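Local coordinates for esterase (PDB 3H2G), which acts as an esterase that degrades rice cell walls during infection, probably through a serine nucleophile of the alpha/beta-hydrolase type, at residues P2-L7 against T148-R153; F12-T17 against E99-K104; V46-Y51 against E95-I100; A61-V66 against V121-L126; A90-E95 against L268-Q273. All coordinates share one frame; numbering follows the deposited sequence.

Contact 1: P2-L7 against T148-R153; sequences PARGTL and TIDAMR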
# COMPACT_ATOMS: atom_id res chain seq x y z
N PRO A 2 18.06 -14.09 13.29
CA PRO A 2 18.60 -13.55 12.02
C PRO A 2 18.47 -12.03 11.98
O PRO A 2 17.49 -11.47 12.46
CB PRO A 2 17.79 -14.18 10.89
CG PRO A 2 17.25 -15.45 11.57
CD PRO A 2 16.96 -15.03 13.02
N ALA A 3 19.47 -11.37 11.40
CA ALA A 3 19.46 -9.91 11.30
C ALA A 3 18.39 -9.45 10.31
O ALA A 3 18.11 -10.14 9.33
CB ALA A 3 20.83 -9.42 10.84
N ARG A 4 17.80 -8.29 10.58
CA ARG A 4 16.77 -7.74 9.70
C ARG A 4 17.25 -7.68 8.26
O ARG A 4 18.36 -7.23 7.98
CB ARG A 4 16.38 -6.32 10.16
CG ARG A 4 15.61 -6.26 11.47
CD ARG A 4 15.17 -4.84 11.78
NE ARG A 4 14.40 -4.25 10.68
CZ ARG A 4 13.93 -3.01 10.67
NH1 ARG A 4 14.15 -2.21 11.71
NH2 ARG A 4 13.26 -2.55 9.62
N GLY A 5 16.41 -8.15 7.34
CA GLY A 5 16.77 -8.13 5.93
C GLY A 5 17.42 -9.41 5.43
O GLY A 5 17.63 -9.57 4.23
N THR A 6 17.74 -10.33 6.34
CA THR A 6 18.36 -11.59 5.94
C THR A 6 17.47 -12.36 4.96
O THR A 6 16.28 -12.53 5.21
CB THR A 6 18.65 -12.49 7.17
OG1 THR A 6 19.64 -11.88 8.00
CG2 THR A 6 19.16 -13.86 6.72
N LEU A 7 18.06 -12.81 3.86
CA LEU A 7 17.33 -13.57 2.85
C LEU A 7 17.24 -15.03 3.28
O LEU A 7 18.26 -15.71 3.38
CB LEU A 7 18.04 -13.47 1.49
CG LEU A 7 17.40 -14.22 0.31
CD1 LEU A 7 16.10 -13.53 -0.09
CD2 LEU A 7 18.37 -14.24 -0.86
N THR A 148 8.71 -3.22 4.41
CA THR A 148 9.15 -2.75 3.10
C THR A 148 10.67 -2.60 3.06
O THR A 148 11.34 -3.04 2.12
CB THR A 148 8.49 -1.41 2.75
OG1 THR A 148 7.07 -1.59 2.70
CG2 THR A 148 8.97 -0.91 1.39
N ILE A 149 11.22 -1.96 4.09
CA ILE A 149 12.66 -1.75 4.17
C ILE A 149 13.41 -3.08 4.16
O ILE A 149 14.39 -3.25 3.43
CB ILE A 149 13.01 -0.95 5.44
CG1 ILE A 149 12.58 0.51 5.25
CG2 ILE A 149 14.50 -1.06 5.75
CD1 ILE A 149 12.55 1.33 6.54
N ASP A 150 12.95 -4.04 4.96
CA ASP A 150 13.61 -5.33 5.04
C ASP A 150 13.43 -6.17 3.77
O ASP A 150 14.27 -7.02 3.46
CB ASP A 150 13.12 -6.07 6.28
CG ASP A 150 13.63 -5.43 7.57
OD1 ASP A 150 13.12 -5.75 8.66
OD2 ASP A 150 14.56 -4.60 7.47
N ALA A 151 12.36 -5.91 3.02
CA ALA A 151 12.13 -6.62 1.77
C ALA A 151 13.17 -6.12 0.77
O ALA A 151 13.72 -6.89 -0.02
CB ALA A 151 10.73 -6.33 1.24
N MET A 152 13.44 -4.81 0.81
CA MET A 152 14.42 -4.21 -0.09
C MET A 152 15.83 -4.71 0.26
O MET A 152 16.66 -4.92 -0.62
CB MET A 152 14.35 -2.69 0.00
CG MET A 152 13.02 -2.12 -0.45
SD MET A 152 13.01 -0.31 -0.47
CE MET A 152 13.70 -0.01 -2.02
N ARG A 153 16.08 -4.89 1.55
CA ARG A 153 17.39 -5.39 1.99
C ARG A 153 17.60 -6.81 1.47
O ARG A 153 18.66 -7.12 0.92
CB ARG A 153 17.47 -5.37 3.52
CG ARG A 153 17.60 -3.97 4.09
CD ARG A 153 17.47 -3.96 5.61
NE ARG A 153 17.89 -2.68 6.17
CZ ARG A 153 17.63 -2.28 7.41
NH1 ARG A 153 16.93 -3.06 8.23
NH2 ARG A 153 18.08 -1.11 7.84
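Arg4 crosses Asp150 of helix 141-162 at about a right angle, and nearly every atom of its chain meets the carboxylate. CB starts 3.6 Å from Asp150 OD1, and CG and CD pass the same oxygen at 3.8 Å. A bend at chi3 (55°) then turns NE onto OD1 for a bond of 2.8 Å that uses the syn lone pair and lies near the guanidinium plane. At the tip, NH2 makes only a weak 3.2 Å bond to OD2, consistent with guanidinium and carboxylate planes that stand 73° apart. Arg153 NH1 lies over one face of this guanidinium; the shared Asp150 carboxylate, to which NH1 also bonds weakly through OD2, probably offsets the repulsion between the two cations. Thr53 gives Asp150 OD1 another hydrogen bond, and Glu196 pairs with Arg153 NE. Beside the charges, Gly5 CA rests 3.7 Å from Arg153 CB, where a side chain on Gly5 would clash. Its positive phi (93°) also suits the type II turn from Ala3 to Thr6, closed by Thr6 N bonding to Ala3 O. Together Arg4, Asp150 and Arg153 form a salt-bridge network holding the N-terminal loop to a helix that flanks the central sheet, in keeping with an alpha/beta-hydrolase fold.

Contact 2: F12-T17 against E99-K104; sequences FLTSYT and EIRDAK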
# COMPACT_ATOMS: atom_id res chain seq x y z
N PHE A 12 12.66 -18.19 -8.50
CA PHE A 12 12.23 -17.50 -9.70
C PHE A 12 11.06 -18.27 -10.29
O PHE A 12 11.12 -19.49 -10.45
CB PHE A 12 13.40 -17.38 -10.68
CG PHE A 12 14.59 -16.67 -10.09
CD1 PHE A 12 15.54 -17.36 -9.35
CD2 PHE A 12 14.70 -15.28 -10.20
CE1 PHE A 12 16.59 -16.68 -8.72
CE2 PHE A 12 15.74 -14.60 -9.58
CZ PHE A 12 16.69 -15.30 -8.83
N LEU A 13 9.98 -17.54 -10.58
CA LEU A 13 8.76 -18.14 -11.10
C LEU A 13 8.63 -18.22 -12.62
O LEU A 13 8.37 -19.30 -13.16
CB LEU A 13 7.54 -17.39 -10.55
CG LEU A 13 7.34 -17.45 -9.04
CD1 LEU A 13 6.09 -16.65 -8.65
CD2 LEU A 13 7.19 -18.90 -8.61
N THR A 14 8.80 -17.09 -13.29
CA THR A 14 8.67 -17.05 -14.74
C THR A 14 9.25 -15.74 -15.27
O THR A 14 9.73 -14.91 -14.50
CB THR A 14 7.18 -17.14 -15.15
OG1 THR A 14 7.07 -17.19 -16.58
CG2 THR A 14 6.41 -15.93 -14.64
N SER A 15 9.21 -15.57 -16.58
CA SER A 15 9.71 -14.35 -17.22
C SER A 15 8.79 -14.01 -18.38
O SER A 15 8.18 -14.89 -18.98
CB SER A 15 11.13 -14.55 -17.74
OG SER A 15 12.03 -14.84 -16.69
N TYR A 16 8.68 -12.72 -18.68
CA TYR A 16 7.84 -12.25 -19.78
C TYR A 16 8.71 -11.49 -20.76
O TYR A 16 9.56 -10.70 -20.36
CB TYR A 16 6.73 -11.34 -19.25
CG TYR A 16 5.96 -11.98 -18.13
CD1 TYR A 16 6.05 -11.49 -16.83
CD2 TYR A 16 5.19 -13.12 -18.35
CE1 TYR A 16 5.40 -12.12 -15.77
CE2 TYR A 16 4.53 -13.76 -17.31
CZ TYR A 16 4.64 -13.25 -16.02
OH TYR A 16 4.01 -13.90 -14.99
N THR A 17 8.50 -11.74 -22.05
CA THR A 17 9.29 -11.08 -23.08
C THR A 17 8.86 -9.63 -23.29
O THR A 17 7.73 -9.25 -22.97
CB THR A 17 9.17 -11.80 -24.43
OG1 THR A 17 7.83 -11.64 -24.93
CG2 THR A 17 9.48 -13.28 -24.29
N GLU A 99 0.49 -14.11 -7.72
CA GLU A 99 -0.65 -13.47 -8.36
C GLU A 99 -0.24 -12.96 -9.74
O GLU A 99 -0.97 -13.13 -10.72
CB GLU A 99 -1.16 -12.31 -7.50
CG GLU A 99 -2.40 -11.61 -8.04
CD GLU A 99 -3.56 -12.56 -8.30
OE1 GLU A 99 -3.77 -13.49 -7.49
OE2 GLU A 99 -4.27 -12.36 -9.31
N ILE A 100 0.94 -12.35 -9.83
CA ILE A 100 1.42 -11.84 -11.12
C ILE A 100 1.63 -13.03 -12.05
O ILE A 100 1.32 -12.97 -13.24
CB ILE A 100 2.75 -11.07 -10.95
CG1 ILE A 100 2.48 -9.79 -10.15
CG2 ILE A 100 3.35 -10.74 -12.31
CD1 ILE A 100 3.72 -8.95 -9.89
N ARG A 101 2.15 -14.12 -11.50
CA ARG A 101 2.38 -15.33 -12.29
C ARG A 101 1.04 -15.85 -12.81
O ARG A 101 0.91 -16.21 -13.98
CB ARG A 101 3.08 -16.39 -11.44
CG ARG A 101 3.74 -17.49 -12.25
CD ARG A 101 2.88 -18.74 -12.35
NE ARG A 101 3.03 -19.61 -11.18
CZ ARG A 101 2.39 -19.45 -10.03
NH1 ARG A 101 1.53 -18.46 -9.88
NH2 ARG A 101 2.61 -20.29 -9.02
N ASP A 102 0.03 -15.87 -11.94
CA ASP A 102 -1.30 -16.34 -12.34
C ASP A 102 -1.88 -15.45 -13.43
O ASP A 102 -2.57 -15.93 -14.33
CB ASP A 102 -2.27 -16.35 -11.15
CG ASP A 102 -1.88 -17.35 -10.08
OD1 ASP A 102 -1.14 -18.31 -10.40
OD2 ASP A 102 -2.32 -17.19 -8.93
N ALA A 103 -1.61 -14.15 -13.33
CA ALA A 103 -2.12 -13.18 -14.31
C ALA A 103 -1.26 -13.16 -15.57
O ALA A 103 -1.49 -12.36 -16.48
CB ALA A 103 -2.16 -11.79 -13.68
N LYS A 104 -0.27 -14.05 -15.63
CA LYS A 104 0.63 -14.14 -16.77
C LYS A 104 1.20 -12.78 -17.19
O LYS A 104 1.17 -12.42 -18.36
CB LYS A 104 -0.09 -14.82 -17.94
CG LYS A 104 -0.52 -16.25 -17.60
CD LYS A 104 -1.16 -16.98 -18.78
CE LYS A 104 -1.52 -18.41 -18.40
NZ LYS A 104 -2.07 -19.19 -19.55
O HOH W 1 5.80 -20.48 -12.49
O HOH W 2 3.01 -16.09 -15.61
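A Schellman motif ends helix 96-102, and this C-terminal turn packs against strand 7-16, an outermost strand of the sheet, with Tyr16 meeting Lys104 and Ile100 while Leu13 and Thr14 meet Arg101. The positive phi of Lys104 brings its backbone round to the tyrosine, whose CE2 lies 3.5 Å from Lys104 C. On the other side of the ring, CE1 approaches Ile100 CG2 at 4.3 Å. Tyrosine suits the place because its flat ring spans from strand to helix while its hydroxyl reaches the polar end of the helix. A water in the plane of the ring stands 2.5 Å from Tyr16 OH and donates to Arg101 O at 2.7 Å.

Arg101 serves mainly through its aliphatic root. Its CG lies anti to the backbone N (chi1 -162°) and touches Thr14 CG2 at 3.9 Å, while CB meets Leu13 CD1 at 4.1 Å; the leucine and arginine chains cross at about a right angle. Beyond CG the arginine bends twice. NE then makes a weak bond to a second water, which donates to Leu13 O, and NH1 forms a 2.7 Å salt bridge with Asp102 OD1 on its own helix. Val46 and Val110 also pack on Tyr16, extending the apolar surroundings of its ring.

The tyrosine ring and aliphatic carbons thus supply most of the direct touch. No clear direct hydrogen bond joins the two segments, so the contact rests on this packing and on two bridging waters, with the arginine's charge directed to an aspartate of its own helix.

Contact 3: V46-Y51 against E95-I100; sequences VAEFTY and EQAKEI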
# COMPACT_ATOMS: atom_id res chain seq x y z
N VAL A 46 10.22 -12.62 -12.96
CA VAL A 46 9.47 -12.59 -11.71
C VAL A 46 10.09 -13.53 -10.68
O VAL A 46 10.26 -14.72 -10.94
CB VAL A 46 8.00 -13.00 -11.92
CG1 VAL A 46 7.23 -12.90 -10.60
CG2 VAL A 46 7.36 -12.11 -12.98
N ALA A 47 10.43 -12.98 -9.52
CA ALA A 47 11.01 -13.77 -8.45
C ALA A 47 10.25 -13.54 -7.16
O ALA A 47 9.56 -12.53 -7.00
CB ALA A 47 12.48 -13.39 -8.26
N GLU A 48 10.35 -14.50 -6.25
CA GLU A 48 9.70 -14.41 -4.95
C GLU A 48 10.77 -14.70 -3.92
O GLU A 48 11.81 -15.27 -4.24
CB GLU A 48 8.56 -15.43 -4.85
CG GLU A 48 9.02 -16.88 -4.95
CD GLU A 48 7.86 -17.85 -5.02
OE1 GLU A 48 8.11 -19.07 -5.08
OE2 GLU A 48 6.69 -17.40 -5.01
N PHE A 49 10.52 -14.30 -2.68
CA PHE A 49 11.50 -14.54 -1.63
C PHE A 49 10.90 -14.36 -0.24
O PHE A 49 9.84 -13.76 -0.09
CB PHE A 49 12.71 -13.61 -1.83
CG PHE A 49 12.38 -12.14 -1.70
CD1 PHE A 49 12.48 -11.50 -0.47
CD2 PHE A 49 11.95 -11.41 -2.81
CE1 PHE A 49 12.16 -10.14 -0.35
CE2 PHE A 49 11.63 -10.05 -2.70
CZ PHE A 49 11.73 -9.41 -1.46
N THR A 50 11.57 -14.91 0.76
CA THR A 50 11.13 -14.77 2.14
C THR A 50 12.32 -14.19 2.89
O THR A 50 13.47 -14.42 2.51
CB THR A 50 10.71 -16.11 2.77
OG1 THR A 50 11.83 -17.02 2.78
CG2 THR A 50 9.57 -16.72 1.98
N TYR A 51 12.06 -13.44 3.95
CA TYR A 51 13.14 -12.81 4.69
C TYR A 51 12.82 -12.57 6.15
O TYR A 51 11.67 -12.67 6.58
CB TYR A 51 13.50 -11.47 4.03
CG TYR A 51 12.33 -10.50 3.96
CD1 TYR A 51 11.34 -10.64 2.99
CD2 TYR A 51 12.21 -9.46 4.88
CE1 TYR A 51 10.25 -9.76 2.93
CE2 TYR A 51 11.12 -8.58 4.84
CZ TYR A 51 10.15 -8.73 3.86
OH TYR A 51 9.08 -7.86 3.82
N GLU A 95 -0.01 -13.99 -2.11
CA GLU A 95 1.37 -13.62 -2.40
C GLU A 95 1.38 -12.85 -3.73
O GLU A 95 0.92 -13.37 -4.75
CB GLU A 95 2.25 -14.86 -2.54
CG GLU A 95 2.40 -15.69 -1.28
CD GLU A 95 3.01 -17.05 -1.56
OE1 GLU A 95 4.01 -17.11 -2.31
OE2 GLU A 95 2.51 -18.06 -1.03
N GLN A 96 1.90 -11.63 -3.73
CA GLN A 96 1.94 -10.84 -4.96
C GLN A 96 2.65 -11.54 -6.12
O GLN A 96 2.19 -11.47 -7.26
CB GLN A 96 2.64 -9.50 -4.72
CG GLN A 96 1.96 -8.58 -3.74
CD GLN A 96 2.79 -7.34 -3.50
OE1 GLN A 96 2.76 -6.39 -4.29
NE2 GLN A 96 3.56 -7.35 -2.42
N ALA A 97 3.77 -12.19 -5.83
CA ALA A 97 4.55 -12.87 -6.85
C ALA A 97 3.73 -13.93 -7.59
O ALA A 97 3.74 -13.99 -8.82
CB ALA A 97 5.79 -13.50 -6.24
N LYS A 98 3.02 -14.76 -6.84
CA LYS A 98 2.22 -15.81 -7.45
C LYS A 98 1.01 -15.24 -8.19
O LYS A 98 0.55 -15.81 -9.18
CB LYS A 98 1.79 -16.83 -6.40
CG LYS A 98 2.94 -17.71 -5.94
CD LYS A 98 2.50 -18.83 -5.03
CE LYS A 98 3.64 -19.82 -4.78
NZ LYS A 98 4.81 -19.18 -4.12
N GLU A 99 0.49 -14.11 -7.72
CA GLU A 99 -0.65 -13.47 -8.36
C GLU A 99 -0.24 -12.96 -9.74
O GLU A 99 -0.97 -13.13 -10.72
CB GLU A 99 -1.16 -12.31 -7.50
CG GLU A 99 -2.40 -11.61 -8.04
CD GLU A 99 -3.56 -12.56 -8.30
OE1 GLU A 99 -3.77 -13.49 -7.49
OE2 GLU A 99 -4.27 -12.36 -9.31
N ILE A 100 0.94 -12.35 -9.83
CA ILE A 100 1.42 -11.84 -11.12
C ILE A 100 1.63 -13.03 -12.05
O ILE A 100 1.32 -12.97 -13.24
CB ILE A 100 2.75 -11.07 -10.95
CG1 ILE A 100 2.48 -9.79 -10.15
CG2 ILE A 100 3.35 -10.74 -12.31
CD1 ILE A 100 3.72 -8.95 -9.89
O HOH W 3 6.86 -21.20 -5.69
O HOH W 4 5.39 -15.39 -3.52
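Lys98 NZ sits between two carboxylates, donating to Glu48 OE2 at 2.7 Å across the contact and to Glu95 OE1 at 2.9 Å within its own segment. Both oxygens are met on the syn side, with the nitrogen somewhat out of each carboxylate plane. A turn at chi4 (61°) puts NZ there. Its positive charge probably offsets the repulsion between Glu48 OE2 and Glu95 OE1, which approach to 3.8 Å. Glu48 OE1, the other oxygen, accepts from a water at 2.5 Å and from Asn11 on strand 7-16, so both ends of this buried carboxylate are engaged.

Inward from the charges, Glu48 CB touches Ala97 CB at 3.7 Å, and the same alanine methyl lies 4.0 Å from Ala47 O. Alanine suits this place because its short side chain lets the helix settle close to the strand. Farther along, the branched Val46 and Ile100 meet through their CG2 methyls at 4.3 Å. The strand and helix axes approach to 8.1 Å and run nearly antiparallel, at 157°. A three-residue salt-bridge network thus borders an apolar seam, with helix 96-102 laid over the sheet as expected of an alpha/beta hydrolase.

Contact 4: A61-V66 against V121-L126; sequences ATASGV and VGSDYL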
# COMPACT_ATOMS: atom_id res chain seq x y z
N ALA A 61 10.38 -11.81 13.18
CA ALA A 61 9.24 -12.25 12.38
C ALA A 61 9.75 -12.49 10.97
O ALA A 61 10.88 -12.13 10.64
CB ALA A 61 8.16 -11.18 12.38
N THR A 62 8.92 -13.10 10.13
CA THR A 62 9.30 -13.35 8.74
C THR A 62 8.24 -12.75 7.83
O THR A 62 7.13 -12.43 8.28
CB THR A 62 9.40 -14.85 8.42
OG1 THR A 62 8.10 -15.45 8.52
CG2 THR A 62 10.35 -15.55 9.39
N ALA A 63 8.58 -12.59 6.56
CA ALA A 63 7.67 -12.04 5.57
C ALA A 63 8.11 -12.50 4.19
O ALA A 63 9.22 -13.00 4.02
CB ALA A 63 7.67 -10.51 5.64
N SER A 64 7.23 -12.35 3.21
CA SER A 64 7.54 -12.74 1.85
C SER A 64 7.50 -11.50 0.97
O SER A 64 7.06 -10.43 1.41
CB SER A 64 6.55 -13.80 1.36
OG SER A 64 5.21 -13.34 1.44
N GLY A 65 7.96 -11.62 -0.27
CA GLY A 65 7.95 -10.47 -1.14
C GLY A 65 8.07 -10.85 -2.60
O GLY A 65 8.29 -12.01 -2.93
N VAL A 66 7.89 -9.85 -3.47
CA VAL A 66 7.99 -10.06 -4.90
C VAL A 66 9.14 -9.21 -5.42
O VAL A 66 9.40 -8.12 -4.91
CB VAL A 66 6.67 -9.66 -5.63
CG1 VAL A 66 6.32 -8.21 -5.33
CG2 VAL A 66 6.80 -9.88 -7.12
N VAL A 121 10.50 -4.07 -6.00
CA VAL A 121 10.47 -4.94 -4.83
C VAL A 121 9.28 -4.58 -3.95
O VAL A 121 9.09 -3.42 -3.61
CB VAL A 121 11.74 -4.80 -3.97
CG1 VAL A 121 11.69 -5.78 -2.80
CG2 VAL A 121 12.98 -5.04 -4.82
N GLY A 122 8.49 -5.59 -3.58
CA GLY A 122 7.35 -5.33 -2.73
C GLY A 122 7.21 -6.40 -1.66
O GLY A 122 7.41 -7.58 -1.93
N SER A 123 6.89 -5.98 -0.44
CA SER A 123 6.70 -6.92 0.65
C SER A 123 5.23 -7.28 0.68
O SER A 123 4.39 -6.45 0.34
CB SER A 123 7.07 -6.28 1.99
OG SER A 123 6.66 -7.10 3.07
N ASP A 124 4.91 -8.52 1.06
CA ASP A 124 3.51 -8.90 1.16
C ASP A 124 2.96 -8.37 2.48
O ASP A 124 1.75 -8.40 2.71
CB ASP A 124 3.35 -10.42 1.09
CG ASP A 124 3.53 -10.95 -0.32
OD1 ASP A 124 2.95 -10.36 -1.26
OD2 ASP A 124 4.24 -11.96 -0.50
N TYR A 125 3.86 -7.85 3.32
CA TYR A 125 3.53 -7.29 4.64
C TYR A 125 3.46 -8.36 5.72
O TYR A 125 3.30 -9.54 5.43
CB TYR A 125 2.17 -6.56 4.62
CG TYR A 125 2.05 -5.36 3.71
CD1 TYR A 125 0.79 -4.87 3.37
CD2 TYR A 125 3.17 -4.71 3.19
CE1 TYR A 125 0.64 -3.76 2.55
CE2 TYR A 125 3.04 -3.59 2.37
CZ TYR A 125 1.77 -3.12 2.05
OH TYR A 125 1.61 -2.02 1.24
N LEU A 126 3.56 -7.93 6.98
CA LEU A 126 3.47 -8.85 8.10
C LEU A 126 2.08 -9.49 8.12
O LEU A 126 1.09 -8.80 7.90
CB LEU A 126 3.69 -8.12 9.43
CG LEU A 126 5.09 -7.67 9.85
CD1 LEU A 126 5.00 -7.00 11.22
CD2 LEU A 126 6.02 -8.87 9.93
O HOH W 5 4.71 -11.32 4.05
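Ser64 and Asp124 meet twice beside the pairing of strands 60-71 and 119-123. Ser64 OG donates to Asp124 OD2 at 2.6 Å, using the anti lone pair, and Asp124 N bonds almost straight (171°) to Ser64 O at 2.9 Å. Farther along, Val66 and Gly122 form an antiparallel hydrogen-bonded pair: Val66 N to Gly122 O is 2.8 Å and Gly122 N to Val66 O is 3.0 Å. Beside it, Gly65 and Ser123 make a non-hydrogen-bonded pair. Glycine suits position 65 because CA already lies 3.0 Å from Gly122 O, against which a CB would clash. Toward Ala61, a water accepts from Ser64 N and donates to Tyr125 O, linking the two backbones there, while Leu126 CD2 packs on Ala61 CB at 4.0 Å.

A second shell fixes these groups. Ser123 OG, anti to its backbone N (chi1 170°), accepts from Tyr125 N at 2.9 Å in an ST turn; it also shares a hydrogen bond with Tyr51 OH. Ser64 OG is held by Lys130 N, and Asp124 OD1 by Gln96 N at the start of helix 96-102. Tyr125 stacks on His86 and touches the likely nucleophile elbow.

With a hydroxyl on one oxygen and a helix-start amide on the other, the buried Asp124 carboxylate is well provided for, and these donors would be expected to stabilise its ionised form.

Contact 5: A90-E95 against L268-Q273; sequences ALRAQE and LFPGKQ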
# COMPACT_ATOMS: atom_id res chain seq x y z
N ALA A 90 -7.09 -8.80 2.23
CA ALA A 90 -7.76 -9.52 3.31
C ALA A 90 -7.53 -11.03 3.24
O ALA A 90 -7.83 -11.74 4.20
CB ALA A 90 -9.25 -9.22 3.30
N LEU A 91 -7.04 -11.53 2.11
CA LEU A 91 -6.78 -12.96 1.98
C LEU A 91 -5.39 -13.22 2.53
O LEU A 91 -4.38 -12.91 1.89
CB LEU A 91 -6.84 -13.41 0.51
CG LEU A 91 -6.76 -14.93 0.27
CD1 LEU A 91 -8.05 -15.59 0.75
CD2 LEU A 91 -6.54 -15.23 -1.20
N ARG A 92 -5.34 -13.79 3.73
CA ARG A 92 -4.08 -14.07 4.42
C ARG A 92 -2.97 -14.72 3.60
O ARG A 92 -1.83 -14.28 3.65
CB ARG A 92 -4.35 -14.93 5.66
CG ARG A 92 -3.08 -15.51 6.29
CD ARG A 92 -3.38 -16.27 7.57
NE ARG A 92 -3.53 -15.37 8.72
CZ ARG A 92 -4.66 -15.18 9.38
NH1 ARG A 92 -5.76 -15.83 9.03
NH2 ARG A 92 -4.68 -14.34 10.41
N ALA A 93 -3.32 -15.75 2.83
CA ALA A 93 -2.32 -16.48 2.04
C ALA A 93 -1.82 -15.82 0.76
O ALA A 93 -0.83 -16.27 0.18
CB ALA A 93 -2.88 -17.87 1.71
N GLN A 94 -2.48 -14.75 0.33
CA GLN A 94 -2.11 -14.06 -0.91
C GLN A 94 -0.65 -13.61 -1.01
O GLN A 94 -0.13 -12.93 -0.13
CB GLN A 94 -3.02 -12.85 -1.11
CG GLN A 94 -2.90 -12.23 -2.49
CD GLN A 94 -3.23 -13.22 -3.59
OE1 GLN A 94 -4.26 -13.89 -3.54
NE2 GLN A 94 -2.35 -13.31 -4.58
N GLU A 95 -0.01 -13.99 -2.11
CA GLU A 95 1.37 -13.62 -2.40
C GLU A 95 1.38 -12.85 -3.73
O GLU A 95 0.92 -13.37 -4.75
CB GLU A 95 2.25 -14.86 -2.54
CG GLU A 95 2.40 -15.69 -1.28
CD GLU A 95 3.01 -17.05 -1.56
OE1 GLU A 95 4.01 -17.11 -2.31
OE2 GLU A 95 2.51 -18.06 -1.03
N LEU A 268 -11.91 -12.76 9.68
CA LEU A 268 -11.92 -12.29 8.29
C LEU A 268 -10.80 -11.33 7.91
O LEU A 268 -10.50 -11.15 6.73
CB LEU A 268 -13.25 -11.58 7.98
CG LEU A 268 -14.57 -12.33 8.09
CD1 LEU A 268 -15.72 -11.32 7.98
CD2 LEU A 268 -14.67 -13.38 6.99
N PHE A 269 -10.16 -10.73 8.91
CA PHE A 269 -9.13 -9.73 8.62
C PHE A 269 -7.75 -9.93 9.24
O PHE A 269 -7.47 -9.40 10.31
CB PHE A 269 -9.68 -8.36 9.02
CG PHE A 269 -10.96 -7.99 8.33
CD1 PHE A 269 -10.97 -7.67 6.97
CD2 PHE A 269 -12.17 -7.98 9.02
CE1 PHE A 269 -12.15 -7.34 6.31
CE2 PHE A 269 -13.37 -7.65 8.37
CZ PHE A 269 -13.35 -7.33 7.01
N PRO A 270 -6.86 -10.68 8.56
CA PRO A 270 -7.06 -11.35 7.27
C PRO A 270 -7.62 -12.75 7.48
O PRO A 270 -7.64 -13.25 8.60
CB PRO A 270 -5.65 -11.38 6.69
CG PRO A 270 -4.82 -11.63 7.90
CD PRO A 270 -5.44 -10.69 8.94
N GLY A 271 -8.08 -13.38 6.40
CA GLY A 271 -8.65 -14.71 6.53
C GLY A 271 -8.68 -15.51 5.24
O GLY A 271 -7.82 -15.36 4.38
N LYS A 272 -9.71 -16.34 5.11
CA LYS A 272 -9.87 -17.21 3.95
C LYS A 272 -10.57 -16.55 2.76
O LYS A 272 -10.78 -17.20 1.74
CB LYS A 272 -10.64 -18.47 4.36
CG LYS A 272 -9.95 -19.29 5.44
CD LYS A 272 -8.63 -19.85 4.93
CE LYS A 272 -7.92 -20.66 6.01
NZ LYS A 272 -6.64 -21.23 5.50
N GLN A 273 -10.93 -15.28 2.90
CA GLN A 273 -11.61 -14.58 1.82
C GLN A 273 -10.93 -13.29 1.37
O GLN A 273 -10.30 -12.59 2.16
CB GLN A 273 -13.04 -14.23 2.23
CG GLN A 273 -14.00 -15.41 2.29
CD GLN A 273 -15.35 -15.01 2.83
OE1 GLN A 273 -15.55 -14.92 4.04
NE2 GLN A 273 -16.30 -14.74 1.94
O HOH W 6 -7.45 -13.18 11.22
O HOH W 7 -5.98 -17.18 3.16
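Backbone bonds from Ala90 and Arg92 to Gly271 bridge Leu91 with Gly271, a single beta bridge between two loops. Gly271 N donates to Ala90 O at 2.8 Å, and Arg92 N returns a 3.0 Å bond to Gly271 O. Leu91 CA adds a CH...O contact of 3.5 Å to that same Gly271 O. Glycine fits here because a CB would be crowded by Leu268 CA.

Packing contacts come next. Arg92 bends at chi3 (-80°), which turns NE, and its guanidinium lies with one face under Pro270 CG, 3.7 Å from NH2 and offset toward the rim. Proline, preceded by a cis peptide bond, offers a compact apolar surface for that flat cation. Leu91 CD1 comes 3.3 Å from Lys272 O, and the small Ala90 CB fits 4.3 Å from Phe269 CD1.

Water bridges complete the set. One water accepts from Arg92 NH2 at 3.1 Å and also lies within hydrogen-bonding distance of Pro270 O, while another accepts from Ala93 N and donates to Gly271 O at 2.9 Å. Ala93 lies within a type I turn from Leu91 to Gln94, closed by Gln94 N to Leu91 O.

Tyr237 and Met278, on neighbouring helices, cover Ala90. The loop after strand 79-85 is thereby joined to the largely helical region inserted between strands 198-205 and 328-332, an insertion at the place where alpha/beta hydrolases commonly carry a lid or cap.

Contacts 2, 3 and 4 follow neighbouring strands of one sheet, and helix 96-102 serves both contact 2 and contact 3, whose centres are 9 Å apart. Contact 4 lies 9 Å from both contact 1 and contact 3, centre to centre: Ala151 CB packs on Ser123 CB at 3.7 Å, and Phe49 O bonds with Gly65 N at 2.8 Å. Contact 5 shares Glu95 with contact 3 and carries the connection from helix 96-102 out to the helical insertion; its centre is about 23 Å from that of contact 1. Through Tyr125, contact 4 reaches the probable nucleophile elbow around Ser176, part of a likely triad with His377 and Asp336.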